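Local coordinates for 2L protein (Yaba-like disease virus, PDB 3IT8) that binds tumour necrosis factor as a virus-encoded relative of MHC class I molecules, probably blunting the host's inflammatory response, at residues L200-N205 with P279-F284. Sequence-based numbering, arbitrary orientation.
Sequences LECTVN and PVCVVF
Cys-202 and Cys-281 face each other from two strands of different sheets that run in the same direction, 19° apart, with axes 8.3 Å apart at closest approach. At the cysteines the CA atoms draw in to 6.4 Å, whereas Leu-200 and Pro-279 at one end have theirs 8.3 Å apart. Both cysteine CB atoms are directed at the opposite strand, and each SG, anti to its own backbone N, meets the other between the sheets, where the 2.0 Å SG-SG bond closes with a chi3 of -90°. This is the intersheet disulfide of an immunoglobulin domain, joining strands B and F of the beta sandwich; Trp-216, on the strand beside 279-284, packs against Cys-202 and Pro-279 as the customary core tryptophan. The leucine side chain of Leu-200 lies at a slant to the ring of Pro-279, its CD1 meeting the proline CG at 3.4 Å; both are buried and wholly apolar where they meet, fit for the core beside the bridge. Beyond it, the side chains of Val-204 and Val-283 run past one another, pointing opposite ways, their CG2 methyls 4.0 Å apart. Compact and beta-branched, valine suits a strand facing the buried interior between the sheets, and the same Val-283 CG2 also reaches Cys-202 SG.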
ATOM      1  N   LEU D 200      41.717  26.894  -2.471  1.00 61.70           N
ATOM      2  CA  LEU D 200      41.502  25.650  -3.195  1.00 64.72           C
ATOM      3  C   LEU D 200      40.923  25.932  -4.568  1.00 61.40           C
ATOM      4  O   LEU D 200      40.031  26.766  -4.721  1.00 57.02           O
ATOM      5  CB  LEU D 200      40.581  24.730  -2.400  1.00 81.31           C
ATOM      6  CG  LEU D 200      41.337  24.017  -1.282  1.00 62.37           C
ATOM      7  CD1 LEU D 200      40.380  23.336  -0.338  1.00 62.37           C
ATOM      8  CD2 LEU D 200      42.288  23.013  -1.909  1.00 62.37           C
ATOM      9  N   GLU D 201      41.445  25.239  -5.569  1.00 67.42           N
ATOM     10  CA  GLU D 201      40.996  25.431  -6.929  1.00 63.67           C
ATOM     11  C   GLU D 201      40.642  24.111  -7.580  1.00 66.92           C
ATOM     12  O   GLU D 201      41.512  23.264  -7.807  1.00 67.70           O
ATOM     13  CB  GLU D 201      42.092  26.110  -7.736  1.00164.75           C
ATOM     14  CG  GLU D 201      41.707  26.383  -9.163  1.00123.30           C
ATOM     15  CD  GLU D 201      42.860  26.944  -9.955  1.00123.30           C
ATOM     16  OE1 GLU D 201      43.416  27.979  -9.529  1.00123.30           O
ATOM     17  OE2 GLU D 201      43.215  26.351 -10.997  1.00123.30           O
ATOM     18  N   CYS D 202      39.358  23.947  -7.886  1.00 64.96           N
ATOM     19  CA  CYS D 202      38.850  22.742  -8.530  1.00 65.24           C
ATOM     20  C   CYS D 202      38.774  23.052 -10.013  1.00 66.33           C
ATOM     21  O   CYS D 202      38.107  23.998 -10.400  1.00 65.03           O
ATOM     22  CB  CYS D 202      37.453  22.428  -7.999  1.00107.66           C
ATOM     23  SG  CYS D 202      36.818  20.766  -8.353  1.00 84.85           S
ATOM     24  N   THR D 203      39.473  22.291 -10.846  1.00 75.28           N
ATOM     25  CA  THR D 203      39.410  22.548 -12.277  1.00 64.64           C
ATOM     26  C   THR D 203      38.931  21.310 -13.015  1.00 78.13           C
ATOM     27  O   THR D 203      39.492  20.216 -12.876  1.00 70.93           O
ATOM     28  CB  THR D 203      40.764  22.968 -12.856  1.00116.52           C
ATOM     29  OG1 THR D 203      41.338  21.862 -13.553  1.00 65.67           O
ATOM     30  CG2 THR D 203      41.704  23.416 -11.756  1.00 65.67           C
ATOM     31  N   VAL D 204      37.879  21.505 -13.798  1.00 44.32           N
ATOM     32  CA  VAL D 204      37.269  20.436 -14.575  1.00 40.04           C
ATOM     33  C   VAL D 204      37.608  20.680 -16.045  1.00 48.88           C
ATOM     34  O   VAL D 204      37.267  21.712 -16.601  1.00 49.99           O
ATOM     35  CB  VAL D 204      35.734  20.427 -14.346  1.00 51.11           C
ATOM     36  CG1 VAL D 204      35.119  19.166 -14.943  1.00 35.64           C
ATOM     37  CG2 VAL D 204      35.440  20.520 -12.855  1.00 35.64           C
ATOM     38  N   ASN D 205      38.276  19.716 -16.668  1.00 56.10           N
ATOM     39  CA  ASN D 205      38.712  19.869 -18.046  1.00 52.32           C
ATOM     40  C   ASN D 205      37.958  19.139 -19.129  1.00 56.48           C
ATOM     41  O   ASN D 205      37.761  17.916 -19.082  1.00 59.36           O
ATOM     42  CB  ASN D 205      40.187  19.506 -18.154  1.00135.90           C
ATOM     43  CG  ASN D 205      41.054  20.440 -17.365  1.00 89.82           C
ATOM     44  OD1 ASN D 205      40.985  21.655 -17.545  1.00 89.82           O
ATOM     45  ND2 ASN D 205      41.875  19.886 -16.475  1.00 89.82           N
ATOM     46  N   PRO D 279      37.721  21.598   2.729  1.00 65.84           N
ATOM     47  CA  PRO D 279      36.757  21.076   1.769  1.00 65.83           C
ATOM     48  C   PRO D 279      37.361  20.162   0.722  1.00 62.45           C
ATOM     49  O   PRO D 279      38.567  20.192   0.448  1.00 62.33           O
ATOM     50  CB  PRO D 279      36.172  22.342   1.156  1.00168.01           C
ATOM     51  CG  PRO D 279      37.349  23.241   1.123  1.00138.57           C
ATOM     52  CD  PRO D 279      37.942  23.036   2.500  1.00 69.05           C
ATOM     53  N   VAL D 280      36.487  19.334   0.167  1.00 56.21           N
ATOM     54  CA  VAL D 280      36.813  18.405  -0.888  1.00 58.59           C
ATOM     55  C   VAL D 280      35.885  18.864  -2.023  1.00 56.59           C
ATOM     56  O   VAL D 280      34.798  19.393  -1.774  1.00 46.95           O
ATOM     57  CB  VAL D 280      36.496  16.973  -0.459  1.00 88.31           C
ATOM     58  CG1 VAL D 280      35.023  16.827  -0.152  1.00 60.39           C
ATOM     59  CG2 VAL D 280      36.896  16.035  -1.539  1.00 60.39           C
ATOM     60  N   CYS D 281      36.304  18.699  -3.266  1.00 64.37           N
ATOM     61  CA  CYS D 281      35.478  19.152  -4.369  1.00 60.25           C
ATOM     62  C   CYS D 281      34.570  18.053  -4.918  1.00 57.89           C
ATOM     63  O   CYS D 281      35.045  16.988  -5.317  1.00 58.63           O
ATOM     64  CB  CYS D 281      36.370  19.697  -5.494  1.00153.81           C
ATOM     65  SG  CYS D 281      35.453  20.460  -6.871  1.00100.92           S
ATOM     66  N   VAL D 282      33.260  18.309  -4.924  1.00 46.95           N
ATOM     67  CA  VAL D 282      32.299  17.354  -5.477  1.00 42.94           C
ATOM     68  C   VAL D 282      31.795  17.931  -6.797  1.00 53.34           C
ATOM     69  O   VAL D 282      31.197  19.002  -6.822  1.00 44.40           O
ATOM     70  CB  VAL D 282      31.093  17.128  -4.556  1.00 55.11           C
ATOM     71  CG1 VAL D 282      30.270  15.973  -5.090  1.00 36.89           C
ATOM     72  CG2 VAL D 282      31.557  16.830  -3.135  1.00 36.89           C
ATOM     73  N   VAL D 283      32.044  17.211  -7.886  1.00 41.14           N
ATOM     74  CA  VAL D 283      31.655  17.640  -9.227  1.00 32.88           C
ATOM     75  C   VAL D 283      30.427  16.934  -9.773  1.00 40.80           C
ATOM     76  O   VAL D 283      30.414  15.708  -9.883  1.00 41.39           O
ATOM     77  CB  VAL D 283      32.813  17.409 -10.202  1.00 58.27           C
ATOM     78  CG1 VAL D 283      32.356  17.604 -11.627  1.00 37.60           C
ATOM     79  CG2 VAL D 283      33.949  18.355  -9.862  1.00 37.60           C
ATOM     80  N   PHE D 284      29.400  17.713 -10.119  1.00 40.52           N
ATOM     81  CA  PHE D 284      28.170  17.155 -10.672  1.00 36.72           C
ATOM     82  C   PHE D 284      28.112  17.396 -12.169  1.00 44.55           C
ATOM     83  O   PHE D 284      28.099  18.534 -12.624  1.00 43.93           O
ATOM     84  CB  PHE D 284      26.954  17.778 -10.010  1.00 64.92           C
ATOM     85  CG  PHE D 284      26.850  17.480  -8.555  1.00 39.69           C
ATOM     86  CD1 PHE D 284      27.470  18.297  -7.621  1.00 39.69           C
ATOM     87  CD2 PHE D 284      26.119  16.378  -8.107  1.00 39.69           C
ATOM     88  CE1 PHE D 284      27.364  18.023  -6.256  1.00 39.69           C
ATOM     89  CE2 PHE D 284      26.005  16.090  -6.738  1.00 39.69           C
ATOM     90  CZ  PHE D 284      26.629  16.916  -5.812  1.00 39.69           C
TER